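Local structure of glycerophosphoryl diester phosphodiesterase (Parabacteroides distasonis, 3MZ2) at residues G44-S49 against T115-P120; D67-K72 against D138-P143; D73-L78 against I119-E124; D82-T87 against Q103-K108; K132-L137 against Y159-V164. The protein probably hydrolyses glycerophosphodiesters to an alcohol and glycerol 3-phosphate. All coordinates share one frame; numbering follows the deposited sequence. Where two conformers were deposited one is given.

Contact 1: residues G44-S49 against T115-P120; sequences GYPENS and TNYRIP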
# COMPACT_ATOMS: atom_id res chain seq x y z
N GLY A 44 -4.93 22.42 -16.92
CA GLY A 44 -5.70 23.21 -15.96
C GLY A 44 -6.51 22.48 -14.89
O GLY A 44 -7.19 23.13 -14.09
N TYR A 45 -6.46 21.14 -14.89
CA TYR A 45 -7.30 20.30 -14.03
C TYR A 45 -6.44 19.24 -13.35
O TYR A 45 -6.23 18.14 -13.85
CB TYR A 45 -8.48 19.72 -14.83
CG TYR A 45 -9.44 20.81 -15.24
CD1 TYR A 45 -10.19 21.44 -14.28
CD2 TYR A 45 -9.53 21.27 -16.55
CE1 TYR A 45 -11.06 22.44 -14.58
CE2 TYR A 45 -10.40 22.33 -16.86
CZ TYR A 45 -11.17 22.88 -15.85
OH TYR A 45 -12.07 23.92 -16.02
N PRO A 46 -5.95 19.56 -12.14
CA PRO A 46 -5.17 18.59 -11.40
C PRO A 46 -5.92 17.35 -10.90
O PRO A 46 -7.13 17.37 -10.68
CB PRO A 46 -4.68 19.42 -10.20
CG PRO A 46 -4.87 20.86 -10.59
CD PRO A 46 -6.06 20.85 -11.45
N GLU A 47 -5.18 16.27 -10.71
CA GLU A 47 -5.62 15.08 -9.95
C GLU A 47 -6.17 15.48 -8.61
O GLU A 47 -5.67 16.45 -8.03
CB GLU A 47 -4.40 14.23 -9.58
CG GLU A 47 -3.85 13.47 -10.66
CD GLU A 47 -2.59 12.72 -10.28
OE1 GLU A 47 -2.27 12.47 -9.06
OE2 GLU A 47 -1.94 12.31 -11.25
N ASN A 48 -7.14 14.70 -8.12
CA ASN A 48 -7.63 14.85 -6.73
C ASN A 48 -7.96 16.31 -6.39
O ASN A 48 -7.56 16.84 -5.34
CB ASN A 48 -6.61 14.25 -5.74
CG ASN A 48 -6.65 12.74 -5.70
OD1 ASN A 48 -7.67 12.14 -5.35
ND2 ASN A 48 -5.52 12.09 -6.01
N SER A 49 -8.72 16.93 -7.27
CA SER A 49 -9.17 18.29 -7.06
C SER A 49 -10.65 18.40 -7.30
O SER A 49 -11.20 17.71 -8.16
CB SER A 49 -8.42 19.28 -7.96
OG SER A 49 -8.89 19.25 -9.31
N THR A 115 -1.86 25.71 -10.80
CA THR A 115 -3.21 26.27 -10.85
C THR A 115 -3.39 27.11 -9.59
O THR A 115 -2.46 27.24 -8.79
CB THR A 115 -4.26 25.17 -10.90
OG1 THR A 115 -4.30 24.51 -9.62
CG2 THR A 115 -3.97 24.17 -12.04
N ASN A 116 -4.59 27.66 -9.41
CA ASN A 116 -4.94 28.28 -8.14
C ASN A 116 -5.88 27.39 -7.32
O ASN A 116 -6.64 27.88 -6.49
CB ASN A 116 -5.59 29.65 -8.34
CG ASN A 116 -5.52 30.51 -7.09
OD1 ASN A 116 -4.55 30.45 -6.33
ND2 ASN A 116 -6.54 31.33 -6.88
N TYR A 117 -5.85 26.09 -7.58
CA TYR A 117 -6.68 25.14 -6.84
C TYR A 117 -5.86 24.56 -5.68
O TYR A 117 -4.64 24.44 -5.76
CB TYR A 117 -7.20 24.03 -7.77
CG TYR A 117 -7.89 24.58 -9.02
CD1 TYR A 117 -8.63 25.79 -8.97
CD2 TYR A 117 -7.79 23.93 -10.24
CE1 TYR A 117 -9.26 26.30 -10.09
CE2 TYR A 117 -8.43 24.44 -11.39
CZ TYR A 117 -9.15 25.61 -11.30
OH TYR A 117 -9.77 26.12 -12.42
N ARG A 118 -6.57 24.21 -4.62
CA ARG A 118 -5.97 23.72 -3.38
C ARG A 118 -6.28 22.25 -3.14
O ARG A 118 -7.25 21.73 -3.68
CB ARG A 118 -6.54 24.49 -2.20
CG ARG A 118 -6.30 26.00 -2.23
CD ARG A 118 -6.97 26.67 -1.01
N ILE A 119 -5.45 21.60 -2.33
CA ILE A 119 -5.69 20.25 -1.86
C ILE A 119 -7.01 20.23 -1.08
O ILE A 119 -7.15 20.98 -0.13
CB ILE A 119 -4.53 19.73 -0.97
CG1 ILE A 119 -3.23 19.71 -1.78
CG2 ILE A 119 -4.85 18.32 -0.37
CD1 ILE A 119 -1.99 19.63 -0.89
N PRO A 120 -7.96 19.38 -1.50
CA PRO A 120 -9.26 19.32 -0.81
C PRO A 120 -9.28 18.29 0.31
O PRO A 120 -8.50 17.35 0.30
CB PRO A 120 -10.21 18.83 -1.90
CG PRO A 120 -9.37 17.93 -2.73
CD PRO A 120 -7.97 18.55 -2.73
O HOH W 1 -8.39 25.52 -14.77
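Y117 turns one edge of its ring to P46 and G44. Its CB is directed at 44-49, and CG lies beside the backbone N, anti to the carbonyl carbon (chi1 -52°). On one side of the ring, CD2 meets P46 CD at 3.7 Å, in the ring plane. Further out, CE2 comes within 3.2 Å of G44 O, again near the plane. At the tip, Y117 OH and G44 O share a water, each 2.8 Å from it, and this water also sits over one face of the Y45 ring, toward its rim. The loop 44-49 follows barrel strand 33-36 and carries the Pro-Glu-Asn part of the family's sequence signature; it leads into helix 50-59, with S49 at the N-cap. Beside Y117, T115 meets P46 tip to tip, CG2 to CG at 3.7 Å. T115 OG1 closes an ST turn by accepting from Y117 N at 3.0 Å, and also bonds to L107 O. At the other end of the contact, P120 CD rests 3.1 Å from N48 O.

Contact 2: residues D67-K72 against D138-P143; sequences DPRLTK and DKKDVP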
# COMPACT_ATOMS: atom_id res chain seq x y z
N ASP A 67 -7.78 9.48 -3.62
CA ASP A 67 -6.66 9.08 -2.78
C ASP A 67 -6.65 9.79 -1.41
O ASP A 67 -5.99 10.82 -1.25
CB ASP A 67 -5.33 9.37 -3.51
CG ASP A 67 -5.22 8.64 -4.84
OD1 ASP A 67 -5.20 7.40 -4.79
OD2 ASP A 67 -5.16 9.31 -5.89
N PRO A 68 -7.37 9.24 -0.41
CA PRO A 68 -7.37 9.82 0.93
C PRO A 68 -6.07 9.54 1.67
O PRO A 68 -5.55 8.43 1.63
CB PRO A 68 -8.56 9.15 1.64
CG PRO A 68 -9.14 8.19 0.71
CD PRO A 68 -8.24 8.06 -0.50
N ARG A 69 -5.52 10.57 2.30
CA ARG A 69 -4.34 10.43 3.12
C ARG A 69 -4.31 11.52 4.19
O ARG A 69 -5.07 12.49 4.17
CB ARG A 69 -3.04 10.45 2.30
CG ARG A 69 -2.75 11.74 1.62
CD ARG A 69 -1.30 11.85 1.12
NE ARG A 69 -0.85 10.75 0.22
CZ ARG A 69 0.01 9.81 0.57
NH1 ARG A 69 0.47 9.73 1.81
NH2 ARG A 69 0.34 8.89 -0.33
N LEU A 70 -3.40 11.35 5.12
CA LEU A 70 -3.41 12.11 6.36
C LEU A 70 -2.41 13.28 6.42
O LEU A 70 -1.27 13.17 5.99
CB LEU A 70 -3.10 11.16 7.53
CG LEU A 70 -4.11 10.09 7.87
CD1 LEU A 70 -3.55 9.12 8.95
CD2 LEU A 70 -5.43 10.75 8.31
N THR A 71 -2.85 14.37 7.02
CA THR A 71 -2.00 15.52 7.30
C THR A 71 -1.31 15.33 8.63
O THR A 71 -1.57 14.34 9.34
CB THR A 71 -2.83 16.80 7.39
OG1 THR A 71 -3.72 16.69 8.50
CG2 THR A 71 -3.64 17.04 6.11
N LYS A 72 -0.49 16.30 9.00
CA LYS A 72 0.20 16.26 10.31
C LYS A 72 -0.81 16.24 11.45
O LYS A 72 -0.56 15.63 12.49
CB LYS A 72 1.13 17.46 10.49
CG LYS A 72 1.87 17.44 11.83
CD LYS A 72 2.73 18.66 12.07
CE LYS A 72 3.64 18.47 13.31
NZ LYS A 72 4.15 19.76 13.88
N ASP A 138 -9.47 4.79 -2.56
CA ASP A 138 -8.28 3.94 -2.56
C ASP A 138 -7.68 4.00 -1.13
O ASP A 138 -8.20 4.70 -0.25
CB ASP A 138 -7.31 4.41 -3.65
CG ASP A 138 -6.27 3.36 -4.02
OD1 ASP A 138 -6.38 2.20 -3.59
OD2 ASP A 138 -5.35 3.73 -4.79
N LYS A 139 -6.66 3.23 -0.86
CA LYS A 139 -6.03 3.13 0.44
C LYS A 139 -4.64 3.71 0.33
O LYS A 139 -3.86 3.22 -0.51
CB LYS A 139 -5.95 1.62 0.82
CG LYS A 139 -4.98 1.24 1.96
CD LYS A 139 -5.16 -0.24 2.35
CE LYS A 139 -4.61 -0.57 3.73
NZ LYS A 139 -5.30 -1.78 4.29
N LYS A 140 -4.33 4.71 1.18
CA LYS A 140 -2.97 5.17 1.40
C LYS A 140 -2.65 4.91 2.87
O LYS A 140 -2.38 3.78 3.26
CB LYS A 140 -2.81 6.65 1.01
CG LYS A 140 -3.22 6.98 -0.44
CD LYS A 140 -2.16 6.58 -1.45
CE LYS A 140 -2.69 6.67 -2.86
NZ LYS A 140 -3.85 5.75 -3.03
N ASP A 141 -2.70 5.95 3.72
CA ASP A 141 -2.35 5.77 5.13
C ASP A 141 -3.51 5.97 6.13
O ASP A 141 -3.24 6.05 7.35
CB ASP A 141 -1.13 6.67 5.51
CG ASP A 141 -1.41 8.15 5.39
OD1 ASP A 141 -2.51 8.54 5.00
OD2 ASP A 141 -0.49 8.94 5.70
N VAL A 142 -4.76 6.12 5.67
CA VAL A 142 -5.88 6.17 6.61
C VAL A 142 -6.18 4.75 7.10
O VAL A 142 -6.33 3.85 6.27
CB VAL A 142 -7.18 6.80 6.01
CG1 VAL A 142 -8.29 6.82 7.07
CG2 VAL A 142 -6.87 8.23 5.50
N PRO A 143 -6.24 4.55 8.44
CA PRO A 143 -6.58 3.22 8.91
C PRO A 143 -7.94 2.77 8.42
O PRO A 143 -8.87 3.59 8.38
CB PRO A 143 -6.56 3.35 10.44
CG PRO A 143 -5.71 4.61 10.73
CD PRO A 143 -5.99 5.50 9.56
O HOH W 2 -6.00 6.02 2.90
O HOH W 3 -0.06 11.18 4.41
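K140 turns sharply at chi2 (-78°), which sends CD off to one side, and again at chi4 (-61°), which sets NZ beside D67. D141 holds CG between its backbone N and carbonyl carbon (chi1 64°), presenting its carboxylate to R69 and L70. Strand 63-70 of the TIM barrel ends within 67-72, and 138-143 is the loop leaving the C-terminal end of its parallel neighbour 135-137, the end where active sites of this fold lie. K140 NZ forms a salt bridge with D67 OD1 at 2.8 Å, approaching that oxygen on its anti side and well out of the carboxylate plane, and a weaker one with D138 OD2 at 3.1 Å. The ammonium thus ties two acids together. D67 OD2 turns instead to N48. The aliphatic part of K140 crosses R69 obliquely, its start over one guanidinium face toward the rim; F79 O, H80 O and D82 bind the guanidinium. L70 N donates to the syn lone pair of D141 OD1 at 3.0 Å, while L70 CD2 packs on V142 CG2. One water joins the backbones, donating to P68 O and accepting from V142 N and from K140 N, 2.7 Å away.

Contact 3: residues D73-L78 against I119-E124; sequences DSVIVL and IPTLEE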
# COMPACT_ATOMS: atom_id res chain seq x y z
N ASP A 73 -1.93 16.95 11.26
CA ASP A 73 -3.00 16.99 12.28
C ASP A 73 -4.15 15.99 12.04
O ASP A 73 -5.27 16.19 12.54
CB ASP A 73 -3.50 18.44 12.55
CG ASP A 73 -3.93 19.19 11.30
OD1 ASP A 73 -3.59 18.78 10.17
OD2 ASP A 73 -4.59 20.25 11.50
N SER A 74 -3.87 14.93 11.26
CA SER A 74 -4.75 13.77 11.11
C SER A 74 -6.08 14.10 10.38
O SER A 74 -7.10 13.41 10.56
CB SER A 74 -4.97 13.10 12.49
OG SER A 74 -3.76 12.47 12.92
N VAL A 75 -6.04 15.17 9.58
CA VAL A 75 -7.11 15.51 8.67
C VAL A 75 -6.90 14.65 7.42
O VAL A 75 -5.78 14.48 6.96
CB VAL A 75 -7.08 17.00 8.34
CG1 VAL A 75 -8.16 17.37 7.29
CG2 VAL A 75 -7.26 17.80 9.64
N ILE A 76 -7.99 14.07 6.92
CA ILE A 76 -7.93 13.34 5.66
C ILE A 76 -8.11 14.29 4.46
O ILE A 76 -9.16 14.95 4.31
CB ILE A 76 -8.99 12.20 5.58
CG1 ILE A 76 -8.90 11.27 6.78
CG2 ILE A 76 -8.84 11.41 4.25
CD1 ILE A 76 -10.12 10.43 6.91
N VAL A 77 -7.07 14.33 3.61
CA VAL A 77 -7.08 15.10 2.37
C VAL A 77 -6.95 14.16 1.17
O VAL A 77 -6.67 13.00 1.33
CB VAL A 77 -5.96 16.17 2.37
CG1 VAL A 77 -6.13 17.17 3.48
CG2 VAL A 77 -4.56 15.53 2.48
N LEU A 78 -7.20 14.67 -0.05
CA LEU A 78 -7.07 13.88 -1.26
C LEU A 78 -5.76 14.29 -1.92
O LEU A 78 -5.63 15.44 -2.31
CB LEU A 78 -8.21 14.18 -2.23
CG LEU A 78 -9.60 14.00 -1.65
CD1 LEU A 78 -10.68 14.17 -2.70
CD2 LEU A 78 -9.76 12.69 -0.94
N ILE A 119 -5.45 21.60 -2.33
CA ILE A 119 -5.69 20.25 -1.86
C ILE A 119 -7.01 20.23 -1.08
O ILE A 119 -7.15 20.98 -0.13
CB ILE A 119 -4.53 19.73 -0.97
CG1 ILE A 119 -3.23 19.71 -1.78
CG2 ILE A 119 -4.85 18.32 -0.37
CD1 ILE A 119 -1.99 19.63 -0.89
N PRO A 120 -7.96 19.38 -1.50
CA PRO A 120 -9.26 19.32 -0.81
C PRO A 120 -9.28 18.29 0.31
O PRO A 120 -8.50 17.35 0.30
CB PRO A 120 -10.21 18.83 -1.90
CG PRO A 120 -9.37 17.93 -2.73
CD PRO A 120 -7.97 18.55 -2.73
N THR A 121 -10.18 18.46 1.27
CA THR A 121 -10.41 17.40 2.25
C THR A 121 -11.33 16.33 1.66
O THR A 121 -12.15 16.62 0.77
CB THR A 121 -11.06 17.89 3.55
OG1 THR A 121 -12.34 18.41 3.26
CG2 THR A 121 -10.18 18.91 4.29
N LEU A 122 -11.23 15.12 2.17
CA LEU A 122 -12.19 14.08 1.87
C LEU A 122 -13.60 14.49 2.26
O LEU A 122 -14.55 14.25 1.50
CB LEU A 122 -11.79 12.73 2.52
CG LEU A 122 -12.85 11.63 2.37
CD1 LEU A 122 -13.10 11.27 0.88
CD2 LEU A 122 -12.49 10.39 3.21
N GLU A 123 -13.75 15.15 3.40
CA GLU A 123 -15.05 15.62 3.82
C GLU A 123 -15.70 16.55 2.80
O GLU A 123 -16.89 16.41 2.48
CB GLU A 123 -14.92 16.36 5.15
CG GLU A 123 -16.26 16.78 5.74
CD GLU A 123 -17.16 15.60 6.09
OE1 GLU A 123 -16.65 14.47 6.25
OE2 GLU A 123 -18.39 15.81 6.22
N GLU A 124 -14.94 17.51 2.29
CA GLU A 124 -15.48 18.42 1.26
C GLU A 124 -15.94 17.64 0.03
O GLU A 124 -17.00 17.96 -0.54
CB GLU A 124 -14.45 19.47 0.82
CG GLU A 124 -14.86 20.31 -0.39
CD GLU A 124 -13.76 21.23 -0.85
OE1 GLU A 124 -12.60 21.00 -0.45
OE2 GLU A 124 -14.06 22.19 -1.59
O HOH W 4 -11.68 15.10 5.51
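I76 O receives L122 N at 3.0 Å from above the flat carbonyl plane, 38° out of it; a water on this oxygen also accepts from E123 N. P120 O, by contrast, receives L78 N nearly along the C=O axis, at 3.0 Å. Together the two bonds make a single beta bridge, V77 with T121, between strand 76-78, which lies antiparallel to barrel strand 63-70, and the entry to helix 122-129. T121 is the N-cap of that helix, OG1 accepting from E124 N at 2.9 Å. I76 and L122 lie side by side, CG2 to CB at 3.7 Å. L78 CG, anti to its carbonyl carbon (chi1 -56°), sits beside P120 CG, and CD2 meets L122 CB at 4.0 Å, the side chain crossing P120 and L122 at about a right angle. An alanine at L78 keeps CB on P120 but lacks CD1 and CD2, and would probably leave a gap against P120 CG and L122 CB. V77 CB rests on I119 CG2 at 3.7 Å.

Contact 4: residues D82-T87 against Q103-K108; sequences DTLERT and QNFRLK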
# COMPACT_ATOMS: atom_id res chain seq x y z
N ASP A 82 3.43 10.29 -2.14
CA ASP A 82 4.12 10.38 -0.86
C ASP A 82 4.88 11.70 -0.75
O ASP A 82 5.35 12.05 0.30
CB ASP A 82 5.13 9.19 -0.69
CG ASP A 82 4.43 7.84 -0.61
OD1 ASP A 82 3.24 7.78 -0.17
OD2 ASP A 82 5.04 6.85 -1.02
N THR A 83 5.08 12.40 -1.86
CA THR A 83 5.74 13.71 -1.80
C THR A 83 4.87 14.71 -2.55
O THR A 83 4.11 14.34 -3.45
CB THR A 83 7.17 13.65 -2.40
OG1 THR A 83 7.11 13.37 -3.81
CG2 THR A 83 7.96 12.58 -1.72
N LEU A 84 4.98 15.98 -2.18
CA LEU A 84 4.17 17.06 -2.77
C LEU A 84 4.55 17.55 -4.17
O LEU A 84 3.71 18.13 -4.81
CB LEU A 84 4.13 18.26 -1.81
CG LEU A 84 3.39 18.04 -0.50
CD1 LEU A 84 3.79 19.09 0.59
CD2 LEU A 84 1.90 18.05 -0.81
N GLU A 85 5.79 17.29 -4.65
CA GLU A 85 6.32 17.94 -5.87
C GLU A 85 5.61 17.69 -7.19
O GLU A 85 5.49 18.63 -7.98
CB GLU A 85 7.82 17.64 -6.10
CG GLU A 85 8.74 18.26 -5.07
CD GLU A 85 8.93 17.41 -3.82
OE1 GLU A 85 8.30 16.33 -3.72
OE2 GLU A 85 9.72 17.82 -2.94
N ARG A 86 5.15 16.47 -7.48
CA ARG A 86 4.54 16.20 -8.79
C ARG A 86 3.24 16.98 -9.06
O ARG A 86 3.07 17.54 -10.14
CB ARG A 86 4.31 14.68 -9.00
CG ARG A 86 3.83 14.33 -10.43
CD ARG A 86 3.62 12.82 -10.61
NE ARG A 86 2.60 12.33 -9.69
CZ ARG A 86 1.30 12.23 -9.96
NH1 ARG A 86 0.80 12.49 -11.17
NH2 ARG A 86 0.48 11.80 -9.01
N THR A 87 2.30 17.00 -8.11
CA THR A 87 1.00 17.59 -8.39
C THR A 87 0.71 18.81 -7.52
O THR A 87 -0.46 19.22 -7.39
CB THR A 87 -0.13 16.56 -8.22
OG1 THR A 87 -0.20 16.17 -6.86
CG2 THR A 87 0.14 15.32 -9.10
N GLN A 103 -2.95 24.34 2.87
CA GLN A 103 -3.76 25.28 2.11
C GLN A 103 -2.96 26.37 1.45
O GLN A 103 -3.43 27.01 0.51
CB GLN A 103 -4.87 25.86 2.99
CG GLN A 103 -5.89 24.81 3.37
CD GLN A 103 -6.40 24.04 2.16
OE1 GLN A 103 -7.04 24.61 1.26
NE2 GLN A 103 -6.07 22.73 2.11
N ASN A 104 -1.73 26.59 1.92
CA ASN A 104 -0.83 27.52 1.26
C ASN A 104 -0.29 27.03 -0.07
O ASN A 104 0.22 27.83 -0.84
CB ASN A 104 0.34 27.88 2.18
CG ASN A 104 -0.10 28.61 3.44
OD1 ASN A 104 -1.02 29.43 3.39
ND2 ASN A 104 0.54 28.31 4.56
N PHE A 105 -0.30 25.72 -0.30
CA PHE A 105 0.19 25.19 -1.58
C PHE A 105 -0.89 25.17 -2.64
O PHE A 105 -2.07 25.27 -2.33
CB PHE A 105 0.75 23.78 -1.41
CG PHE A 105 1.90 23.71 -0.46
CD1 PHE A 105 3.04 24.48 -0.66
CD2 PHE A 105 1.86 22.86 0.63
CE1 PHE A 105 4.11 24.41 0.23
CE2 PHE A 105 2.92 22.78 1.51
CZ PHE A 105 4.04 23.55 1.31
N ARG A 106 -0.47 25.04 -3.89
CA ARG A 106 -1.39 25.00 -5.03
C ARG A 106 -1.08 23.78 -5.87
O ARG A 106 0.08 23.34 -5.95
CB ARG A 106 -1.27 26.27 -5.87
CG ARG A 106 -1.81 27.54 -5.19
CD ARG A 106 -3.22 27.33 -4.66
NE ARG A 106 -3.80 28.60 -4.23
CZ ARG A 106 -3.69 29.12 -3.01
NH1 ARG A 106 -3.07 28.48 -2.02
NH2 ARG A 106 -4.25 30.30 -2.77
N LEU A 107 -2.12 23.23 -6.47
CA LEU A 107 -2.00 22.03 -7.26
C LEU A 107 -1.52 22.33 -8.66
O LEU A 107 -1.88 23.34 -9.26
CB LEU A 107 -3.35 21.33 -7.32
CG LEU A 107 -3.90 20.77 -5.99
CD1 LEU A 107 -5.32 20.17 -6.18
CD2 LEU A 107 -2.95 19.77 -5.34
N LYS A 108 -0.77 21.37 -9.19
CA LYS A 108 -0.23 21.42 -10.55
C LYS A 108 -1.03 20.46 -11.43
O LYS A 108 -1.39 19.39 -10.99
CB LYS A 108 1.24 20.95 -10.57
CG LYS A 108 2.33 21.92 -10.14
CD LYS A 108 3.67 21.14 -10.02
CE LYS A 108 4.86 21.98 -9.52
NZ LYS A 108 5.95 21.18 -8.81
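K108 NZ is held by two backbone oxygens: E85 O, 2.7 Å away, and S88 O just beyond the segment. The bond to E85 O lies in the carbonyl plane, with a C=O...N angle of 153°. The lysine reaches it with CG beside the backbone N (chi1 -80°) and an extended chain beyond, CD passing 3.7 Å from R86 O. An alanine at K108 has no ammonium for E85 O and S88 O, and the two loops would probably be less firmly tied. Closer to the backbone, K108 N donates to T87 O at 2.8 Å. This donor stands well above the carbonyl plane, 71° out of it. L107 CA makes a CA-H...O contact with the same oxygen at 3.2 Å, and L107 CD2 packs beside it. The remaining side-chain contact is apolar: L84 CD1 meets F105 CE2 at 3.9 Å, the two side chains crossing at about a right angle, and Y97 packs edge-to-face with the F105 ring. The contact joins two loops of the long excursion between strand 76-78 and helix 122-129, probably the insertion typical of this family, between a barrel strand and the helix that follows. T83 OG1 bonds to E85 OE1 of the second subunit. The partial negative charges of the two carbonyl oxygens that grip the ammonium would probably favour the charged lysine, which ties the loops together.

Contact 5: residues K132-L137 against Y159-V164; sequences KTILIL and YVMITV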
# COMPACT_ATOMS: atom_id res chain seq x y z
N LYS A 132 -24.76 13.78 -6.71
CA LYS A 132 -24.10 14.01 -7.99
C LYS A 132 -23.37 12.80 -8.55
O LYS A 132 -23.41 12.56 -9.76
CB LYS A 132 -23.12 15.16 -7.90
CG LYS A 132 -23.71 16.45 -7.43
CD LYS A 132 -22.66 17.53 -7.42
CE LYS A 132 -23.19 18.79 -6.77
NZ LYS A 132 -23.39 18.77 -5.25
N THR A 133 -22.66 12.05 -7.71
CA THR A 133 -21.77 11.00 -8.17
C THR A 133 -21.50 10.01 -7.01
O THR A 133 -22.15 10.04 -5.98
CB THR A 133 -20.44 11.63 -8.71
OG1 THR A 133 -19.59 10.61 -9.27
CG2 THR A 133 -19.67 12.35 -7.62
N ILE A 134 -20.55 9.11 -7.21
CA ILE A 134 -20.11 8.16 -6.22
C ILE A 134 -18.61 8.30 -6.17
O ILE A 134 -17.96 8.36 -7.21
CB ILE A 134 -20.42 6.71 -6.67
CG1 ILE A 134 -21.88 6.53 -7.01
CG2 ILE A 134 -19.95 5.66 -5.61
CD1 ILE A 134 -22.15 5.37 -7.88
N LEU A 135 -18.04 8.37 -4.98
CA LEU A 135 -16.62 8.37 -4.81
C LEU A 135 -16.15 6.97 -4.46
O LEU A 135 -16.87 6.18 -3.80
CB LEU A 135 -16.27 9.33 -3.64
CG LEU A 135 -16.76 10.78 -3.74
CD1 LEU A 135 -16.38 11.55 -2.48
CD2 LEU A 135 -16.25 11.42 -5.01
N ILE A 136 -14.93 6.64 -4.86
CA ILE A 136 -14.36 5.33 -4.64
C ILE A 136 -13.00 5.53 -3.97
O ILE A 136 -12.09 6.14 -4.55
CB ILE A 136 -14.22 4.53 -5.94
CG1 ILE A 136 -15.58 4.48 -6.66
CG2 ILE A 136 -13.68 3.08 -5.58
CD1 ILE A 136 -15.56 3.79 -8.10
N LEU A 137 -12.88 5.09 -2.72
CA LEU A 137 -11.71 5.38 -1.90
C LEU A 137 -10.62 4.34 -2.08
O LEU A 137 -10.77 3.15 -1.71
CB LEU A 137 -12.05 5.46 -0.41
CG LEU A 137 -13.20 6.43 -0.03
CD1 LEU A 137 -13.32 6.53 1.52
CD2 LEU A 137 -13.07 7.81 -0.67
N TYR A 159 -22.97 6.55 -1.59
CA TYR A 159 -22.17 7.36 -2.50
C TYR A 159 -20.67 7.34 -2.21
O TYR A 159 -19.93 8.09 -2.85
CB TYR A 159 -22.68 8.80 -2.64
CG TYR A 159 -22.83 9.57 -1.36
CD1 TYR A 159 -23.98 9.42 -0.54
CD2 TYR A 159 -21.92 10.60 -1.01
CE1 TYR A 159 -24.11 10.13 0.63
CE2 TYR A 159 -22.08 11.33 0.14
CZ TYR A 159 -23.14 11.09 0.97
OH TYR A 159 -23.29 11.84 2.11
N VAL A 160 -20.22 6.53 -1.28
CA VAL A 160 -18.77 6.41 -1.01
C VAL A 160 -18.46 4.92 -0.92
O VAL A 160 -18.88 4.25 0.03
CB VAL A 160 -18.36 7.15 0.28
CG1 VAL A 160 -16.80 7.08 0.48
CG2 VAL A 160 -18.86 8.59 0.31
N MSE A 161 -17.77 4.39 -1.93
CA MSE A 161 -17.42 2.97 -2.03
C MSE A 161 -16.00 2.78 -1.54
O MSE A 161 -15.21 3.75 -1.52
CB MSE A 161 -17.50 2.45 -3.48
CG MSE A 161 -18.90 2.44 -3.98
SE MSE A 161 -19.01 2.25 -5.92
CE MSE A 161 -18.12 0.52 -6.18
N ILE A 162 -15.66 1.54 -1.21
CA ILE A 162 -14.32 1.23 -0.67
C ILE A 162 -13.60 0.26 -1.61
O ILE A 162 -14.16 -0.75 -1.98
CB ILE A 162 -14.43 0.59 0.73
CG1 ILE A 162 -15.22 1.52 1.68
CG2 ILE A 162 -13.01 0.29 1.32
CD1 ILE A 162 -15.79 0.80 2.95
N THR A 163 -12.37 0.59 -1.98
CA THR A 163 -11.56 -0.30 -2.80
C THR A 163 -10.93 -1.32 -1.87
O THR A 163 -10.35 -0.96 -0.85
CB THR A 163 -10.44 0.46 -3.55
OG1 THR A 163 -11.04 1.43 -4.39
CG2 THR A 163 -9.63 -0.56 -4.43
N VAL A 164 -11.07 -2.59 -2.25
CA VAL A 164 -10.51 -3.71 -1.49
C VAL A 164 -9.73 -4.60 -2.43
O VAL A 164 -10.15 -4.79 -3.61
CB VAL A 164 -11.61 -4.53 -0.77
CG1 VAL A 164 -12.26 -3.67 0.37
CG2 VAL A 164 -12.66 -5.09 -1.73
O HOH W 5 -9.65 1.42 0.36
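Y159 opens the pairing: its CB lies 3.6 Å from T133 O, and its O accepts from L135 N at 2.9 Å. CG lies between backbone N and carbonyl carbon (chi1 55°); the side chain packs on I126 and R130. V160 comes next, and its CG1 packs on L137 CD1 at 3.7 Å, on the sheet face that L135 and I162 share and that helices 122-129 and 144-153 cover. The nearly straight bond from M161 N to L135 O, 2.7 Å, continues the register. These are neighbouring parallel strands of the TIM barrel, 135-137 and 160-164, joined through helix 144-153 as a beta-alpha-beta unit, and they cross at -32°. M161, present as selenomethionine, turns to the opposite face with I136. Its SE touches I134 CG2 at 3.6 Å, and its side chain lies beside that of I136, pointing the same way, while M161 O accepts from L137 N at 2.9 Å. T163 ends the pairing. Its N donates to L137 O at 3.0 Å, an oxygen that a water also approaches, and its OG1, beside its backbone N and anti to the carbonyl carbon (chi1 -59°), lies 3.3 Å from I136 CG2.

Contacts 2 and 5 lie on the barrel sheet, their centres about 15 Å apart: strand 135-137 runs between strands 63-70 and 160-164, and contact 2 continues from its end. Contact 3, its centre about 9 Å from that of contact 2, involves strand 76-78, an antiparallel branch off 63-70, and helix 122-129, which leads on to strand 135-137. Contact 4 is nested along the chain inside contacts 1, 2 and 3; contacts 1, 3 and 4 close before contact 5 opens, while contact 2 crosses both 1 and 5. Contact 1 shares I119 and P120 with contact 3 and meets contact 4, centres about 9 Å apart, through the E47-R86 salt bridge. The excursion before helix 122-129 is thus held to the barrel through loop 44-49 and strand 76-78.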